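Local coordinates for protein D-glyceraldehyde dehydrogenase (NADP(+)) (Thermoplasma acidophilum, PDB 5IZD) that oxidises D-glyceraldehyde to glycerate with NADP(+) in the non-phosphorylated Entner-Doudoroff pathway, working as a homotetramer built as a dimer of dimers, at residues A[408-414]-A[430-436]; A[399-403]-A[423-429]; A[285-291]-A[387-393]. All blocks are in the same frame, centred on the assembly; numbering follows the deposited sequence. Where two conformers were deposited one is given.

Contact 1 of 3, residues A[408-414]-A[430-436]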
loop_
_atom_site.group_PDB
_atom_site.type_symbol
_atom_site.label_atom_id
_atom_site.label_comp_id
_atom_site.label_asym_id
_atom_site.label_seq_id
_atom_site.Cartn_x
_atom_site.Cartn_y
_atom_site.Cartn_z
ATOM N N GLY A 408 11.394 14.373 20.891
ATOM C CA GLY A 408 10.583 14.459 19.690
ATOM C C GLY A 408 9.356 13.589 19.530
ATOM O O GLY A 408 8.987 13.151 18.381
ATOM N N LEU A 409 8.675 13.307 20.629
ATOM C CA LEU A 409 7.537 12.414 20.510
ATOM C C LEU A 409 6.232 13.215 20.343
ATOM O O LEU A 409 5.898 13.568 19.194
ATOM C CB LEU A 409 7.566 11.365 21.593
ATOM C CG LEU A 409 6.389 10.424 21.870
ATOM C CD1 LEU A 409 5.727 9.931 20.645
ATOM C CD2 LEU A 409 6.839 9.245 22.738
ATOM N N ALA A 410 5.550 13.588 21.424
ATOM C CA ALA A 410 4.254 14.280 21.294
ATOM C C ALA A 410 4.359 15.782 21.406
ATOM O O ALA A 410 5.378 16.314 21.853
ATOM C CB ALA A 410 3.303 13.777 22.353
ATOM N N SER A 411 3.284 16.447 20.998
ATOM C CA SER A 411 3.183 17.884 21.033
ATOM C C SER A 411 1.693 18.252 20.890
ATOM O O SER A 411 0.905 17.407 20.434
ATOM C CB SER A 411 4.042 18.513 19.894
ATOM O OG SER A 411 3.534 18.123 18.636
ATOM N N TYR A 412 1.333 19.466 21.329
ATOM C CA TYR A 412 -0.054 19.937 21.428
ATOM C C TYR A 412 -0.137 21.363 20.936
ATOM O O TYR A 412 0.728 22.179 21.265
ATOM C CB TYR A 412 -0.609 19.871 22.873
ATOM C CG TYR A 412 -0.554 18.473 23.465
ATOM C CD1 TYR A 412 0.579 18.032 24.084
ATOM C CD2 TYR A 412 -1.646 17.618 23.405
ATOM C CE1 TYR A 412 0.657 16.749 24.642
ATOM C CE2 TYR A 412 -1.576 16.296 23.931
ATOM C CZ TYR A 412 -0.420 15.866 24.533
ATOM O OH TYR A 412 -0.286 14.585 24.998
ATOM N N LEU A 413 -1.187 21.671 20.195
ATOM C CA LEU A 413 -1.362 23.025 19.637
ATOM C C LEU A 413 -2.830 23.430 19.715
ATOM O O LEU A 413 -3.660 22.682 19.216
ATOM C CB LEU A 413 -0.931 22.999 18.162
ATOM C CG LEU A 413 -1.185 24.263 17.324
ATOM C CD1 LEU A 413 -0.426 25.456 17.871
ATOM C CD2 LEU A 413 -0.815 23.972 15.867
ATOM N N PHE A 414 -3.148 24.599 20.249
ATOM C CA PHE A 414 -4.494 25.112 20.241
ATOM C C PHE A 414 -4.538 26.412 19.470
ATOM O O PHE A 414 -3.875 27.372 19.837
ATOM C CB PHE A 414 -5.028 25.293 21.663
ATOM C CG PHE A 414 -5.485 23.991 22.265
ATOM C CD1 PHE A 414 -4.562 23.048 22.658
ATOM C CD2 PHE A 414 -6.836 23.667 22.299
ATOM C CE1 PHE A 414 -4.976 21.796 23.112
ATOM C CE2 PHE A 414 -7.263 22.435 22.763
ATOM C CZ PHE A 414 -6.328 21.493 23.141
ATOM N N PHE A 430 7.829 16.687 15.456
ATOM C CA PHE A 430 7.486 15.741 16.536
ATOM C C PHE A 430 6.688 14.627 15.893
ATOM O O PHE A 430 6.042 14.851 14.863
ATOM C CB PHE A 430 6.688 16.422 17.649
ATOM C CG PHE A 430 7.566 17.144 18.604
ATOM C CD1 PHE A 430 8.180 18.337 18.230
ATOM C CD2 PHE A 430 7.859 16.597 19.845
ATOM C CE1 PHE A 430 9.070 18.984 19.072
ATOM C CE2 PHE A 430 8.749 17.233 20.700
ATOM C CZ PHE A 430 9.352 18.438 20.314
ATOM N N GLY A 431 6.765 13.445 16.483
ATOM C CA GLY A 431 6.053 12.265 15.950
ATOM C C GLY A 431 4.549 12.371 16.059
ATOM O O GLY A 431 3.841 11.859 15.177
ATOM N N GLU A 432 4.059 13.056 17.091
ATOM C CA GLU A 432 2.621 13.295 17.251
ATOM C C GLU A 432 2.317 14.756 17.552
ATOM O O GLU A 432 2.936 15.358 18.445
ATOM C CB GLU A 432 2.007 12.408 18.348
ATOM C CG GLU A 432 2.298 10.943 18.156
ATOM C CD GLU A 432 1.755 10.043 19.241
ATOM O OE1 GLU A 432 1.587 8.853 18.893
ATOM O OE2 GLU A 432 1.584 10.447 20.444
ATOM N N LEU A 433 1.401 15.346 16.754
ATOM C CA LEU A 433 0.897 16.678 17.021
ATOM C C LEU A 433 -0.612 16.564 17.278
ATOM O O LEU A 433 -1.350 16.150 16.403
ATOM C CB LEU A 433 1.252 17.647 15.878
ATOM C CG LEU A 433 0.684 19.062 15.970
ATOM C CD1 LEU A 433 1.234 19.875 17.128
ATOM C CD2 LEU A 433 0.909 19.778 14.651
ATOM N N TYR A 434 -1.058 16.934 18.466
ATOM C CA TYR A 434 -2.455 16.963 18.838
ATOM C C TYR A 434 -2.963 18.411 18.703
ATOM O O TYR A 434 -2.508 19.356 19.374
ATOM C CB TYR A 434 -2.651 16.415 20.288
ATOM C CG TYR A 434 -2.299 14.944 20.437
ATOM C CD1 TYR A 434 -3.229 13.939 20.147
ATOM C CD2 TYR A 434 -1.031 14.549 20.891
ATOM C CE1 TYR A 434 -2.903 12.590 20.259
ATOM C CE2 TYR A 434 -0.695 13.206 21.018
ATOM C CZ TYR A 434 -1.631 12.232 20.669
ATOM O OH TYR A 434 -1.292 10.896 20.798
ATOM N N VAL A 435 -3.931 18.582 17.822
ATOM C CA VAL A 435 -4.420 19.890 17.426
ATOM C C VAL A 435 -5.831 20.007 17.928
ATOM O O VAL A 435 -6.714 19.325 17.435
ATOM C CB VAL A 435 -4.433 20.027 15.883
ATOM C CG1 VAL A 435 -5.010 21.380 15.489
ATOM C CG2 VAL A 435 -3.033 19.836 15.307
ATOM N N ASN A 436 -6.018 20.897 18.904
ATOM C CA ASN A 436 -7.304 21.220 19.529
ATOM C C ASN A 436 -7.970 20.005 20.171
ATOM O O ASN A 436 -9.197 19.896 20.237
ATOM C CB ASN A 436 -8.234 21.952 18.552
ATOM C CG ASN A 436 -7.642 23.252 18.074
ATOM O OD1 ASN A 436 -7.070 24.067 18.837
ATOM N ND2 ASN A 436 -7.777 23.469 16.814
#
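Strand 410-414, helix 418-427 and strand 432-435 form a beta-alpha-beta unit whose two strands pair in parallel here, Tyr434 N giving a 2.8 Å hydrogen bond to Ser411 O and Leu413 N another to Tyr434 O. The Tyr412 and Tyr434 side chains run side by side on one face of the sheet, planes 20° apart but the rings barely overlapping; Tyr412 CD2 lies 3.5 Å from Tyr434 CB. Tyrosines suit this face by carrying hydroxyls to polar partners: Tyr434 OH bonds Glu432 OE2, on its own strand, at 2.9 Å from above the carboxylate plane, whereas Tyr412 OH leaves the pair for Ile282 O. Glu432 OE1 turns to His447.

In the seven-stranded sheet of the aldehyde dehydrogenase fold, strand 432-435 is outermost within the chain and pairs in parallel with a strand of the second subunit, carrying the sheet across the interface. The opposite face carries Leu413 and Leu433, which meet helix 418-427 at Ala424. Ser411 OG, also there, sits between its backbone N and carbonyl carbon (chi1 64°), which points it to donate to Glu432 O, 2.8 Å away. Where the strands end, Asn436 CA sits over one face of the Phe414 ring, 3.8 Å from its centroid.

Contact 2 of 3, residues A[399-403]-A[423-429]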
loop_
_atom_site.group_PDB
_atom_site.type_symbol
_atom_site.label_atom_id
_atom_site.label_comp_id
_atom_site.label_asym_id
_atom_site.label_seq_id
_atom_site.Cartn_x
_atom_site.Cartn_y
_atom_site.Cartn_z
ATOM N N TYR A 399 7.567 27.565 16.631
ATOM C CA TYR A 399 8.145 26.382 16.014
ATOM C C TYR A 399 9.545 26.109 16.507
ATOM O O TYR A 399 9.895 24.948 16.798
ATOM C CB TYR A 399 8.243 26.485 14.470
ATOM C CG TYR A 399 6.947 26.621 13.694
ATOM C CD1 TYR A 399 5.767 26.123 14.187
ATOM C CD2 TYR A 399 6.926 27.282 12.433
ATOM C CE1 TYR A 399 4.599 26.245 13.494
ATOM C CE2 TYR A 399 5.742 27.400 11.713
ATOM C CZ TYR A 399 4.573 26.851 12.257
ATOM O OH TYR A 399 3.356 26.936 11.635
ATOM N N ASP A 400 10.356 27.163 16.564
ATOM C CA ASP A 400 11.781 27.012 16.948
ATOM C C ASP A 400 11.960 26.564 18.415
ATOM O O ASP A 400 12.828 25.762 18.707
ATOM C CB ASP A 400 12.576 28.317 16.744
ATOM C CG ASP A 400 12.828 28.632 15.278
ATOM O OD1 ASP A 400 12.685 27.742 14.414
ATOM O OD2 ASP A 400 13.191 29.784 14.999
ATOM N N LEU A 401 11.158 27.127 19.299
ATOM C CA LEU A 401 11.186 26.769 20.693
ATOM C C LEU A 401 10.762 25.285 20.900
ATOM O O LEU A 401 11.406 24.547 21.679
ATOM C CB LEU A 401 10.322 27.702 21.532
ATOM C CG LEU A 401 10.850 29.134 21.632
ATOM C CD1 LEU A 401 9.760 29.954 22.280
ATOM C CD2 LEU A 401 12.129 29.333 22.443
ATOM N N ALA A 402 9.682 24.897 20.229
ATOM C CA ALA A 402 9.180 23.546 20.231
ATOM C C ALA A 402 10.218 22.544 19.751
ATOM O O ALA A 402 10.427 21.481 20.404
ATOM C CB ALA A 402 7.919 23.436 19.412
ATOM N N ASN A 403 10.889 22.872 18.664
ATOM C CA ASN A 403 11.879 21.982 18.100
ATOM C C ASN A 403 13.218 21.989 18.838
ATOM O O ASN A 403 14.041 21.121 18.570
ATOM C CB ASN A 403 12.091 22.255 16.606
ATOM C CG ASN A 403 10.874 21.923 15.768
ATOM O OD1 ASN A 403 10.103 21.017 16.069
ATOM N ND2 ASN A 403 10.718 22.642 14.687
ATOM N N GLU A 423 0.603 24.319 8.375
ATOM C CA GLU A 423 2.033 24.566 8.367
ATOM C C GLU A 423 2.772 23.826 9.502
ATOM O O GLU A 423 3.819 23.230 9.265
ATOM C CB GLU A 423 2.315 26.089 8.409
ATOM C CG GLU A 423 3.814 26.407 8.340
ATOM C CD GLU A 423 4.120 27.869 8.330
ATOM O OE1 GLU A 423 4.569 28.246 7.233
ATOM O OE2 GLU A 423 3.891 28.599 9.348
ATOM N N ALA A 424 2.235 23.905 10.719
ATOM C CA ALA A 424 2.784 23.142 11.890
ATOM C C ALA A 424 2.841 21.644 11.676
ATOM O O ALA A 424 3.719 20.991 12.193
ATOM C CB ALA A 424 1.968 23.409 13.141
ATOM N N SER A 425 1.935 21.106 10.865
ATOM C CA SER A 425 1.974 19.692 10.558
ATOM C C SER A 425 3.287 19.241 9.976
ATOM O O SER A 425 3.620 18.081 10.074
ATOM C CB SER A 425 0.803 19.310 9.678
ATOM O OG SER A 425 -0.397 19.605 10.380
ATOM N N GLU A 426 4.012 20.151 9.309
ATOM C CA GLU A 426 5.383 19.874 8.825
ATOM C C GLU A 426 6.473 20.531 9.666
ATOM O O GLU A 426 7.541 19.920 9.849
ATOM C CB GLU A 426 5.553 20.263 7.321
ATOM C CG GLU A 426 5.028 19.136 6.430
ATOM C CD GLU A 426 5.437 19.186 4.941
ATOM O OE1 GLU A 426 4.855 19.957 4.122
ATOM O OE2 GLU A 426 6.317 18.368 4.560
ATOM N N ARG A 427 6.238 21.752 10.154
ATOM C CA ARG A 427 7.305 22.502 10.799
ATOM C C ARG A 427 7.546 22.035 12.285
ATOM O O ARG A 427 8.644 22.253 12.825
ATOM C CB ARG A 427 7.052 24.008 10.674
ATOM C CG ARG A 427 7.186 24.581 9.240
ATOM C CD ARG A 427 8.640 24.950 8.953
ATOM N NE ARG A 427 9.017 25.085 7.548
ATOM C CZ ARG A 427 10.054 25.799 7.111
ATOM N NH1 ARG A 427 10.804 26.487 7.951
ATOM N NH2 ARG A 427 10.338 25.835 5.820
ATOM N N ILE A 428 6.545 21.385 12.905
ATOM C CA ILE A 428 6.680 20.812 14.277
ATOM C C ILE A 428 7.207 19.418 14.106
ATOM O O ILE A 428 6.476 18.491 13.691
ATOM C CB ILE A 428 5.347 20.786 15.095
ATOM C CG1 ILE A 428 4.796 22.197 15.322
ATOM C CG2 ILE A 428 5.517 20.054 16.427
ATOM C CD1 ILE A 428 5.552 22.972 16.364
ATOM N N ARG A 429 8.490 19.273 14.423
ATOM C CA ARG A 429 9.206 18.071 14.077
ATOM C C ARG A 429 9.078 17.109 15.215
ATOM O O ARG A 429 10.087 16.790 15.880
ATOM C CB ARG A 429 10.651 18.395 13.766
ATOM C CG ARG A 429 10.826 19.244 12.518
ATOM C CD ARG A 429 10.787 18.407 11.259
ATOM N NE ARG A 429 11.969 17.589 11.123
ATOM C CZ ARG A 429 12.136 16.655 10.180
ATOM N NH1 ARG A 429 11.195 16.421 9.282
ATOM N NH2 ARG A 429 13.250 15.939 10.137
#
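Asn403 ND2 donates to Arg427 O over 2.8 Å, an almost straight bond that lies in the plane of the asparagine amide. The same amide takes a second bond through its other end, Arg429 N giving its hydrogen to Asn403 OD1 at 2.9 Å. One side chain near the end of helix 395-403 thus satisfies the last carbonyl of helix 418-427 and an N-H just past it, where Ile428 has left helical geometry. Asparagine suits the place because its amide carries a donor and an acceptor side by side. These two helices pack on the same face of the seven-stranded sheet of the aldehyde dehydrogenase fold, their short axes 11.3 Å apart and 37° from parallel.

Such a wide separation needs a large residue to bridge it, and Tyr399 does so. Its CG lies anti to the carbonyl carbon (chi1 -63°), which sends the ring across to the other helix. Arg427 CB covers one face in a CH-pi contact, 3.8 Å from the ring centroid, while in the conformer given the arginine's charged end leads off to a salt bridge with Asp58 of the second subunit. Ile428 CD1 packs on Tyr399 CD1 and Ala402 CB, the small alanine letting the branched chain come close. Tyr399 CE1 lies 3.9 Å from Ala424 CB, and Tyr399 OH donates to Glu423 OE2 at 2.9 Å. Cutting the tyrosine back to an alanine is likely to leave Glu423 OE2 without its phenol partner and open a gap beside Arg427 CB and Ala424 CB. Glu423 OE1 is held separately by His129 of the third subunit. Glu423 OE2 meets the phenol through its anti lone pair and sits at the edge of the ring, the carboxylate plane turned 79° from it.

Contact 3 of 3, residues A[285-291]-A[387-393]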
loop_
_atom_site.group_PDB
_atom_site.type_symbol
_atom_site.label_atom_id
_atom_site.label_comp_id
_atom_site.label_asym_id
_atom_site.label_seq_id
_atom_site.Cartn_x
_atom_site.Cartn_y
_atom_site.Cartn_z
ATOM N N GLU A 285 4.977 18.713 28.898
ATOM C CA GLU A 285 6.214 18.917 29.637
ATOM C C GLU A 285 6.730 20.350 29.531
ATOM O O GLU A 285 7.617 20.702 30.281
ATOM C CB GLU A 285 7.286 17.916 29.157
ATOM C CG GLU A 285 7.113 16.459 29.632
ATOM C CD GLU A 285 7.988 16.054 30.830
ATOM O OE1 GLU A 285 8.970 16.803 31.148
ATOM O OE2 GLU A 285 7.694 14.967 31.461
ATOM N N ARG A 286 6.214 21.172 28.624
ATOM C CA ARG A 286 6.642 22.586 28.507
ATOM C C ARG A 286 5.450 23.366 28.024
ATOM O O ARG A 286 4.865 22.971 27.039
ATOM C CB ARG A 286 7.675 22.774 27.407
ATOM C CG ARG A 286 8.838 21.862 27.454
ATOM C CD ARG A 286 9.729 22.150 26.309
ATOM N NE ARG A 286 9.612 21.215 25.188
ATOM C CZ ARG A 286 10.034 21.445 23.965
ATOM N NH1 ARG A 286 10.497 22.658 23.629
ATOM N NH2 ARG A 286 9.932 20.489 23.080
ATOM N N LEU A 287 5.130 24.482 28.654
ATOM C CA LEU A 287 3.939 25.249 28.321
ATOM C C LEU A 287 4.354 26.579 27.667
ATOM O O LEU A 287 5.122 27.329 28.224
ATOM C CB LEU A 287 3.103 25.435 29.588
ATOM C CG LEU A 287 1.815 26.232 29.524
ATOM C CD1 LEU A 287 0.912 25.721 28.428
ATOM C CD2 LEU A 287 1.088 26.168 30.848
ATOM N N TYR A 288 3.871 26.797 26.439
ATOM C CA TYR A 288 4.107 28.002 25.641
ATOM C C TYR A 288 2.755 28.642 25.358
ATOM O O TYR A 288 1.950 28.059 24.610
ATOM C CB TYR A 288 4.778 27.662 24.295
ATOM C CG TYR A 288 6.133 27.042 24.471
ATOM C CD1 TYR A 288 7.219 27.798 24.801
ATOM C CD2 TYR A 288 6.307 25.702 24.336
ATOM C CE1 TYR A 288 8.469 27.245 24.936
ATOM C CE2 TYR A 288 7.537 25.135 24.465
ATOM C CZ TYR A 288 8.618 25.901 24.765
ATOM O OH TYR A 288 9.824 25.271 25.006
ATOM N N VAL A 289 2.518 29.834 25.930
ATOM C CA VAL A 289 1.260 30.521 25.754
ATOM C C VAL A 289 1.486 31.916 25.151
ATOM O O VAL A 289 2.410 32.667 25.500
ATOM C CB VAL A 289 0.480 30.613 27.067
ATOM C CG1 VAL A 289 -0.907 31.165 26.851
ATOM C CG2 VAL A 289 0.379 29.234 27.740
ATOM N N HIS A 290 0.624 32.280 24.243
ATOM C CA HIS A 290 0.792 33.568 23.607
ATOM C C HIS A 290 0.694 34.687 24.639
ATOM O O HIS A 290 -0.170 34.654 25.526
ATOM C CB HIS A 290 -0.210 33.702 22.463
ATOM C CG HIS A 290 0.045 34.864 21.572
ATOM N ND1 HIS A 290 -0.109 36.159 22.002
ATOM C CD2 HIS A 290 0.414 34.939 20.274
ATOM C CE1 HIS A 290 0.156 36.996 21.002
ATOM N NE2 HIS A 290 0.476 36.281 19.941
ATOM N N GLU A 291 1.633 35.635 24.551
ATOM C CA GLU A 291 1.685 36.822 25.448
ATOM C C GLU A 291 0.366 37.568 25.720
ATOM O O GLU A 291 0.154 38.061 26.819
ATOM C CB GLU A 291 2.753 37.841 24.981
ATOM C CG GLU A 291 2.520 38.498 23.606
ATOM C CD GLU A 291 3.627 39.483 23.194
ATOM O OE1 GLU A 291 3.393 40.300 22.269
ATOM O OE2 GLU A 291 4.741 39.455 23.771
ATOM N N ILE A 387 5.322 21.528 35.651
ATOM C CA ILE A 387 5.501 22.138 34.347
ATOM C C ILE A 387 5.908 23.601 34.511
ATOM O O ILE A 387 5.453 24.279 35.406
ATOM C CB ILE A 387 4.232 21.950 33.469
ATOM C CG1 ILE A 387 4.486 22.366 31.998
ATOM C CG2 ILE A 387 3.047 22.741 34.024
ATOM C CD1 ILE A 387 3.480 21.809 31.005
ATOM N N GLY A 388 6.799 24.069 33.629
ATOM C CA GLY A 388 7.119 25.492 33.479
ATOM C C GLY A 388 6.411 26.045 32.281
ATOM O O GLY A 388 6.126 25.278 31.325
ATOM N N ALA A 389 6.187 27.370 32.308
ATOM C CA ALA A 389 5.483 28.090 31.288
ATOM C C ALA A 389 6.299 29.301 30.837
ATOM O O ALA A 389 7.024 29.916 31.616
ATOM C CB ALA A 389 4.122 28.539 31.763
ATOM N N ARG A 390 6.166 29.626 29.554
ATOM C CA ARG A 390 6.870 30.752 28.959
ATOM C C ARG A 390 6.005 31.416 27.894
ATOM O O ARG A 390 5.180 30.765 27.253
ATOM C CB ARG A 390 8.196 30.294 28.350
ATOM C CG ARG A 390 9.055 31.426 27.809
ATOM C CD ARG A 390 10.015 30.930 26.740
ATOM N NE ARG A 390 10.915 31.983 26.280
ATOM C CZ ARG A 390 10.717 32.709 25.185
ATOM N NH1 ARG A 390 9.648 32.497 24.430
ATOM N NH2 ARG A 390 11.589 33.647 24.842
ATOM N N LYS A 391 6.199 32.717 27.714
ATOM C CA LYS A 391 5.433 33.500 26.720
ATOM C C LYS A 391 5.954 33.225 25.338
ATOM O O LYS A 391 7.134 32.918 25.179
ATOM C CB LYS A 391 5.544 35.000 26.946
ATOM C CG LYS A 391 4.763 35.501 28.142
ATOM C CD LYS A 391 5.074 36.948 28.518
ATOM C CE LYS A 391 4.513 37.214 29.895
ATOM N NZ LYS A 391 4.666 38.666 30.161
ATOM N N ILE A 392 5.067 33.318 24.354
ATOM C CA ILE A 392 5.472 33.439 22.978
ATOM C C ILE A 392 4.699 34.600 22.266
ATOM O O ILE A 392 3.659 35.079 22.762
ATOM C CB ILE A 392 5.278 32.130 22.194
ATOM C CG1 ILE A 392 3.797 31.713 22.238
ATOM C CG2 ILE A 392 6.244 31.040 22.678
ATOM C CD1 ILE A 392 3.432 30.536 21.369
ATOM N N SER A 393 5.229 35.031 21.104
ATOM C CA SER A 393 4.668 36.159 20.318
ATOM C C SER A 393 4.769 36.059 18.759
ATOM O O SER A 393 4.257 36.927 18.061
ATOM C CB SER A 393 5.327 37.466 20.760
ATOM O OG SER A 393 6.709 37.444 20.476
HETATM O O HOH W 1 0.954 37.532 17.630
#
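Ile392 and Leu287 bury the most surface where strands 284-290 and 386-392 run parallel in the middle of the seven-stranded sheet, with Ile387 not far behind. Ile392 sits on the face that helix 395-403 covers. Its CG1 lies between the backbone N and the carbonyl carbon (chi1 59°), close to the backbone of Val289, and its CG2 branch comes 4.0 Å from Tyr288 CD1. The two side chains cross at about a right angle, so the branched isoleucine packs against the tyrosine ring without stacking on it. Met398 and Leu401 of the helix cover it further.

Leu287 is on the other face, beneath helix 294-305, where it meets Met298. Its CB lies 3.9 Å from Ala389 CB and the same distance from Ile387 CD1. Alanine is small enough to let the leucine and the helix come down on the sheet, while the longer isoleucine reaches past its own strand to the backbone N of Arg286. In this family the sheet belongs to the catalytic domain. The strands are stitched by bonds such as Leu287 N to Gly388 O, 3.0 Å and in the carbonyl plane, and Glu291 N to Ile392 O at 2.8 Å. Ile392 O also lies over one face of the His290 ring, whose ND1 is hydrogen-bonded to Asp292 N and whose NE2 is 2.7 Å from a water.

Aliphatic packing carries the buried part of both faces, while Glu285 and Arg390 reach beyond the pair, to Lys251 and Glu397. The pairing across the two strands therefore rests on main-chain hydrogen bonds and aliphatic packing, with no salt bridge between the two segments.

Overall arrangement
Contacts 1 and 3 are parallel strand pairs of one seven-stranded sheet, contact 3 within it and contact 1 at the subunit interface, on the last strand of the chain's own sheet; contact 2 joins two helices on one of its faces. All three are mainly buried, but contact 3 has exposed residues at the C-terminal ends of its strands and touches no other chain, whereas contacts 1 and 2 both meet the second subunit. Main-chain bonds dominate the strand pairs; side-chain bonds carry contact 2. Segments of contacts 1 and 2 alternate along the chain, and Ser411 packs on Ile428. Arg286 of contact 3 binds the carbonyls of Leu401 and Ala402 in contact 2 and lies against the Phe430 ring of contact 1.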